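Long-range contacts in iron Super-Oxide Dismutase (Plasmodium knowlesi, PDB 2AWP), which probably converts superoxide radicals into oxygen and hydrogen peroxide at an iron centre, protecting the parasite from their toxicity: residues G91-K96 against F187-L192; E99-F104 against L134-T139. All blocks are in the same frame, centred on the assembly; numbering follows the deposited sequence.

Contact 1. Residues G91-K96 against F187-L192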
loop_
_atom_site.group_PDB
_atom_site.type_symbol
_atom_site.label_atom_id
_atom_site.label_comp_id
_atom_site.label_asym_id
_atom_site.label_seq_id
_atom_site.Cartn_x
_atom_site.Cartn_y
_atom_site.Cartn_z
ATOM N N GLY A 91 -15.711 27.617 -13.436
ATOM C CA GLY A 91 -16.532 26.957 -14.441
ATOM C C GLY A 91 -17.581 26.078 -13.775
ATOM O O GLY A 91 -17.909 26.259 -12.619
ATOM N N GLU A 92 -18.082 25.111 -14.512
ATOM C CA GLU A 92 -19.235 24.309 -14.085
ATOM C C GLU A 92 -19.067 23.598 -12.734
ATOM O O GLU A 92 -19.990 23.572 -11.920
ATOM C CB GLU A 92 -19.598 23.318 -15.192
ATOM C CG GLU A 92 -20.994 23.562 -15.761
ATOM C CD GLU A 92 -21.100 24.809 -16.639
ATOM O OE1 GLU A 92 -20.437 24.857 -17.700
ATOM O OE2 GLU A 92 -21.866 25.738 -16.280
ATOM N N ILE A 93 -17.866 23.061 -12.500
ATOM C CA ILE A 93 -17.531 22.361 -11.264
ATOM C C ILE A 93 -17.618 23.220 -9.982
ATOM O O ILE A 93 -17.958 22.731 -8.914
ATOM C CB ILE A 93 -16.132 21.642 -11.376
ATOM C CG1 ILE A 93 -15.894 20.713 -10.176
ATOM C CG2 ILE A 93 -14.978 22.664 -11.466
ATOM C CD1 ILE A 93 -16.807 19.499 -10.178
ATOM N N LYS A 94 -17.310 24.504 -10.081
ATOM C CA LYS A 94 -17.465 25.397 -8.939
ATOM C C LYS A 94 -18.926 25.411 -8.421
ATOM O O LYS A 94 -19.182 25.322 -7.215
ATOM C CB LYS A 94 -17.087 26.801 -9.382
ATOM C CG LYS A 94 -17.275 27.874 -8.346
ATOM C CD LYS A 94 -16.962 29.215 -9.000
ATOM C CE LYS A 94 -16.494 30.214 -7.991
ATOM N NZ LYS A 94 -15.263 29.783 -7.225
ATOM N N GLU A 95 -19.861 25.579 -9.341
ATOM C CA GLU A 95 -21.275 25.680 -8.990
ATOM C C GLU A 95 -21.816 24.336 -8.498
ATOM O O GLU A 95 -22.559 24.290 -7.538
ATOM C CB GLU A 95 -22.084 26.246 -10.158
ATOM C CG GLU A 95 -21.655 27.663 -10.593
ATOM C CD GLU A 95 -21.900 27.928 -12.091
ATOM O OE1 GLU A 95 -23.066 27.783 -12.545
ATOM O OE2 GLU A 95 -20.928 28.264 -12.821
ATOM N N LYS A 96 -21.393 23.240 -9.124
ATOM C CA LYS A 96 -21.777 21.881 -8.727
ATOM C C LYS A 96 -21.279 21.535 -7.318
ATOM O O LYS A 96 -22.008 20.903 -6.523
ATOM C CB LYS A 96 -21.245 20.840 -9.741
ATOM C CG LYS A 96 -21.829 19.427 -9.565
ATOM C CD LYS A 96 -23.244 19.309 -10.071
ATOM C CE LYS A 96 -23.795 17.919 -9.786
ATOM N NZ LYS A 96 -25.261 17.867 -9.916
ATOM N N PHE A 187 -9.739 19.846 -16.065
ATOM C CA PHE A 187 -10.023 18.405 -16.197
ATOM C C PHE A 187 -11.356 18.017 -15.556
ATOM O O PHE A 187 -12.150 17.287 -16.169
ATOM C CB PHE A 187 -8.890 17.529 -15.614
ATOM C CG PHE A 187 -8.984 16.059 -16.010
ATOM C CD1 PHE A 187 -9.037 15.683 -17.363
ATOM C CD2 PHE A 187 -8.979 15.049 -15.022
ATOM C CE1 PHE A 187 -9.089 14.323 -17.746
ATOM C CE2 PHE A 187 -9.065 13.690 -15.376
ATOM C CZ PHE A 187 -9.123 13.323 -16.754
ATOM N N ALA A 188 -11.599 18.481 -14.324
ATOM C CA ALA A 188 -12.859 18.181 -13.628
ATOM C C ALA A 188 -14.078 18.606 -14.489
ATOM O O ALA A 188 -15.087 17.895 -14.555
ATOM C CB ALA A 188 -12.906 18.914 -12.304
ATOM N N ASN A 189 -13.966 19.776 -15.115
ATOM C CA ASN A 189 -15.033 20.361 -15.948
ATOM C C ASN A 189 -15.302 19.516 -17.168
ATOM O O ASN A 189 -16.442 19.279 -17.531
ATOM C CB ASN A 189 -14.660 21.782 -16.357
ATOM C CG ASN A 189 -15.067 22.789 -15.319
ATOM O OD1 ASN A 189 -16.009 22.564 -14.581
ATOM N ND2 ASN A 189 -14.364 23.905 -15.257
ATOM N N GLU A 190 -14.229 19.030 -17.768
ATOM C CA GLU A 190 -14.351 18.154 -18.901
ATOM C C GLU A 190 -15.078 16.857 -18.523
ATOM O O GLU A 190 -15.956 16.386 -19.263
ATOM C CB GLU A 190 -12.974 17.870 -19.459
ATOM C CG GLU A 190 -12.965 16.808 -20.516
ATOM C CD GLU A 190 -11.561 16.508 -21.016
ATOM O OE1 GLU A 190 -10.597 17.168 -20.567
ATOM O OE2 GLU A 190 -11.436 15.594 -21.856
ATOM N N ASN A 191 -14.725 16.303 -17.364
ATOM C CA ASN A 191 -15.327 15.069 -16.889
ATOM C C ASN A 191 -16.798 15.276 -16.512
ATOM O O ASN A 191 -17.656 14.436 -16.805
ATOM C CB ASN A 191 -14.513 14.505 -15.713
ATOM C CG ASN A 191 -13.127 14.024 -16.153
ATOM O OD1 ASN A 191 -12.974 13.483 -17.259
ATOM N ND2 ASN A 191 -12.116 14.239 -15.308
ATOM N N LEU A 192 -17.073 16.390 -15.859
ATOM C CA LEU A 192 -18.445 16.724 -15.450
ATOM C C LEU A 192 -19.381 16.823 -16.650
ATOM O O LEU A 192 -20.445 16.219 -16.646
ATOM C CB LEU A 192 -18.475 18.031 -14.657
ATOM C CG LEU A 192 -19.803 18.476 -14.015
ATOM C CD1 LEU A 192 -20.388 17.439 -13.005
ATOM C CD2 LEU A 192 -19.658 19.872 -13.356
#

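Contact 2. Residues E99-F104 against L134-T139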
loop_
_atom_site.group_PDB
_atom_site.type_symbol
_atom_site.label_atom_id
_atom_site.label_comp_id
_atom_site.label_asym_id
_atom_site.label_seq_id
_atom_site.Cartn_x
_atom_site.Cartn_y
_atom_site.Cartn_z
ATOM N N GLU A 99 -23.419 23.321 -4.841
ATOM C CA GLU A 99 -24.713 22.677 -4.684
ATOM C C GLU A 99 -24.641 21.452 -3.796
ATOM O O GLU A 99 -25.510 21.226 -2.935
ATOM C CB GLU A 99 -25.269 22.274 -6.054
ATOM C CG GLU A 99 -25.701 23.440 -6.891
ATOM C CD GLU A 99 -26.077 23.027 -8.307
ATOM O OE1 GLU A 99 -26.293 21.813 -8.531
ATOM O OE2 GLU A 99 -26.147 23.910 -9.193
ATOM N N ASP A 100 -23.590 20.650 -4.000
ATOM C CA ASP A 100 -23.539 19.327 -3.410
ATOM C C ASP A 100 -22.738 19.281 -2.103
ATOM O O ASP A 100 -22.922 18.365 -1.308
ATOM C CB ASP A 100 -23.039 18.302 -4.467
ATOM C CG ASP A 100 -23.996 18.178 -5.655
ATOM O OD1 ASP A 100 -25.150 18.681 -5.571
ATOM O OD2 ASP A 100 -23.600 17.611 -6.689
ATOM N N PHE A 101 -21.874 20.268 -1.865
ATOM C CA PHE A 101 -21.101 20.312 -0.606
ATOM C C PHE A 101 -21.327 21.579 0.199
ATOM O O PHE A 101 -20.891 21.660 1.347
ATOM C CB PHE A 101 -19.574 20.095 -0.855
ATOM C CG PHE A 101 -19.252 18.768 -1.502
ATOM C CD1 PHE A 101 -19.080 17.630 -0.730
ATOM C CD2 PHE A 101 -19.157 18.655 -2.875
ATOM C CE1 PHE A 101 -18.785 16.389 -1.311
ATOM C CE2 PHE A 101 -18.867 17.398 -3.492
ATOM C CZ PHE A 101 -18.697 16.272 -2.709
ATOM N N GLY A 102 -22.019 22.556 -0.387
ATOM C CA GLY A 102 -22.282 23.837 0.300
ATOM C C GLY A 102 -21.235 24.886 -0.003
ATOM O O GLY A 102 -21.549 26.080 -0.143
ATOM N N SER A 103 -19.970 24.448 -0.111
ATOM C CA SER A 103 -18.841 25.340 -0.383
ATOM C C SER A 103 -17.642 24.527 -0.840
ATOM O O SER A 103 -17.547 23.340 -0.524
ATOM C CB SER A 103 -18.465 26.140 0.872
ATOM O OG SER A 103 -17.854 25.357 1.870
ATOM N N PHE A 104 -16.718 25.172 -1.547
ATOM C CA PHE A 104 -15.439 24.532 -1.845
ATOM C C PHE A 104 -14.707 24.120 -0.570
ATOM O O PHE A 104 -14.168 23.022 -0.508
ATOM C CB PHE A 104 -14.533 25.392 -2.748
ATOM C CG PHE A 104 -13.152 24.826 -2.906
ATOM C CD1 PHE A 104 -12.956 23.583 -3.532
ATOM C CD2 PHE A 104 -12.046 25.500 -2.379
ATOM C CE1 PHE A 104 -11.667 23.050 -3.679
ATOM C CE2 PHE A 104 -10.757 24.965 -2.512
ATOM C CZ PHE A 104 -10.578 23.747 -3.159
ATOM N N LEU A 134 -22.492 15.054 -6.881
ATOM C CA LEU A 134 -21.065 14.888 -6.531
ATOM C C LEU A 134 -20.912 14.305 -5.139
ATOM O O LEU A 134 -21.477 14.799 -4.175
ATOM C CB LEU A 134 -20.282 16.214 -6.594
ATOM C CG LEU A 134 -20.058 16.865 -7.961
ATOM C CD1 LEU A 134 -19.225 18.160 -7.803
ATOM C CD2 LEU A 134 -19.411 15.916 -8.947
ATOM N N VAL A 135 -20.110 13.256 -5.035
ATOM C CA VAL A 135 -19.765 12.722 -3.742
ATOM C C VAL A 135 -18.264 12.374 -3.709
ATOM O O VAL A 135 -17.596 12.312 -4.755
ATOM C CB VAL A 135 -20.641 11.492 -3.388
ATOM C CG1 VAL A 135 -22.179 11.873 -3.355
ATOM C CG2 VAL A 135 -20.360 10.313 -4.331
ATOM N N ILE A 136 -17.761 12.115 -2.513
ATOM C CA ILE A 136 -16.401 11.650 -2.316
ATOM C C ILE A 136 -16.443 10.155 -2.026
ATOM O O ILE A 136 -17.229 9.709 -1.201
ATOM C CB ILE A 136 -15.711 12.367 -1.118
ATOM C CG1 ILE A 136 -15.514 13.846 -1.402
ATOM C CG2 ILE A 136 -14.372 11.719 -0.801
ATOM C CD1 ILE A 136 -15.343 14.678 -0.103
ATOM N N LEU A 137 -15.596 9.400 -2.716
ATOM C CA LEU A 137 -15.482 7.963 -2.520
ATOM C C LEU A 137 -14.011 7.616 -2.354
ATOM O O LEU A 137 -13.142 8.369 -2.777
ATOM C CB LEU A 137 -16.021 7.192 -3.751
ATOM C CG LEU A 137 -17.523 7.289 -4.103
ATOM C CD1 LEU A 137 -17.811 6.427 -5.341
ATOM C CD2 LEU A 137 -18.432 6.878 -2.925
ATOM N N GLN A 138 -13.734 6.475 -1.742
ATOM C CA GLN A 138 -12.381 5.976 -1.696
ATOM C C GLN A 138 -12.382 4.557 -2.214
ATOM O O GLN A 138 -13.378 3.845 -2.055
ATOM C CB GLN A 138 -11.836 6.028 -0.264
ATOM C CG GLN A 138 -12.609 5.239 0.746
ATOM C CD GLN A 138 -12.166 5.554 2.135
ATOM O OE1 GLN A 138 -10.985 5.436 2.458
ATOM N NE2 GLN A 138 -13.106 5.986 2.975
ATOM N N THR A 139 -11.285 4.151 -2.841
ATOM C CA THR A 139 -11.155 2.753 -3.265
ATOM C C THR A 139 -9.826 2.209 -2.841
ATOM O O THR A 139 -8.888 2.969 -2.560
ATOM C CB THR A 139 -11.278 2.577 -4.802
ATOM O OG1 THR A 139 -10.273 3.377 -5.450
ATOM C CG2 THR A 139 -12.644 3.029 -5.269
HETATM O O HOH W 1 -22.649 15.464 -1.968
#

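Contact 1. Residues G91-K96 against F187-L192
The flat amide of Asn189 accepts a hydrogen bond in its own plane: Ile93 N donates to Asn189 OD1 at 2.8 Å, with N-H...O at 157°. At the other end of the amide, Asn189 ND2 lies 3.8 Å from Gly91 CA and bonds to His90 O, so both polar atoms are gripped and the amide's rotation is fixed. On the same helix, 187-192, but turned away from the contact, the Phe187 ring carries Asn191 ND2 on one face, 3.1 Å above the plane toward the rim, and meets Phe76 edge-to-face. Two helices of the C-terminal domain of the iron/manganese superoxide dismutase fold cross here, their segments 9.4 Å apart at the axes and 77° between directions. Asn189 reaches from one helix to a backbone N-H near the start of the other, its CG beside its own backbone N (chi1 -86°). Ile93 CG2 sits against the same oxygen, Asn189 OD1, at 3.3 Å. Apolar contact comes from Ile93 CG1, 4.1 Å from Ala188 CB, and from Leu192. The latter, its CG anti to the backbone N, pushes CD2 against the Glu92-Ile93 peptide, 3.8 Å from Ile93 N, and also reaches Lys96 CB at 4.1 Å.

Contact 2. Residues E99-F104 against L134-T139
Helix 92-101 ends here against the start of strand 134-140, an outermost strand of the chain's three-stranded antiparallel sheet in the C-terminal domain of the iron/manganese superoxide dismutase fold. Asp100, in the last turn, makes the direct polar link. Its CG lies anti to the carbonyl carbon (chi1 -63°), which carries the carboxylate across to the strand, and Leu134 N donates to Asp100 OD2 at 2.8 Å. The bond is nearly straight, 167° at the hydrogen, yet the donor stands above the carboxylate plane, 39° out of it. The same oxygen has a long, weak ion pair with Lys96 NZ, whose hydrogen bond goes to Asn132 O; the nearby charge might slightly favour the ionised form of the acid. Phe101, the next residue, takes a similar first torsion and brings the far end of its ring up to the strand. Phe101 CE2 packs on Leu134 CB at 3.6 Å, and CE1 meets Ile136 CD1 at 4.0 Å; between them, Phe101 CZ comes to 3.5 Å from Leu134 O. Helix 104-117 adds to this packing: Glu110 touches both Phe101 and Ile136, and Phe111 and Val114 touch Ile136. The CB of Val135 points away from the helix end, while its backbone pairs with Val127 in the sheet. Past Phe101 the chain leaves the helix at Gly102, whose phi is positive. One water ties the helix end to the strand a second time. It lies over one face of the Phe101 ring, toward the rim, and donates both its hydrogens, one to Asp100 O at 3.0 Å and one to Leu134 O at 2.6 Å.

In the fold
Helix 92-101 serves both contacts: its first turns meet helix 185-196 in contact 1, its last turn meets strand 134-140 in contact 2. The centres are about 12 Å apart, and Leu134 joins them, its CD1 packing 3.4 Å from Lys96 CG and 3.6 Å from Ile93 CD1. Lys96 then sends NZ to Asn132 O, just ahead of the strand. Along the chain, contact 2 is nested inside the loop that contact 1 closes. Both lie away from the probable iron ligands, His27, His74, Asp158 and His162. Asn191, on the helix of contact 1, bonds through ND2 to Ile154 O of strand 151-158, whose last residue is the probable ligand Asp158.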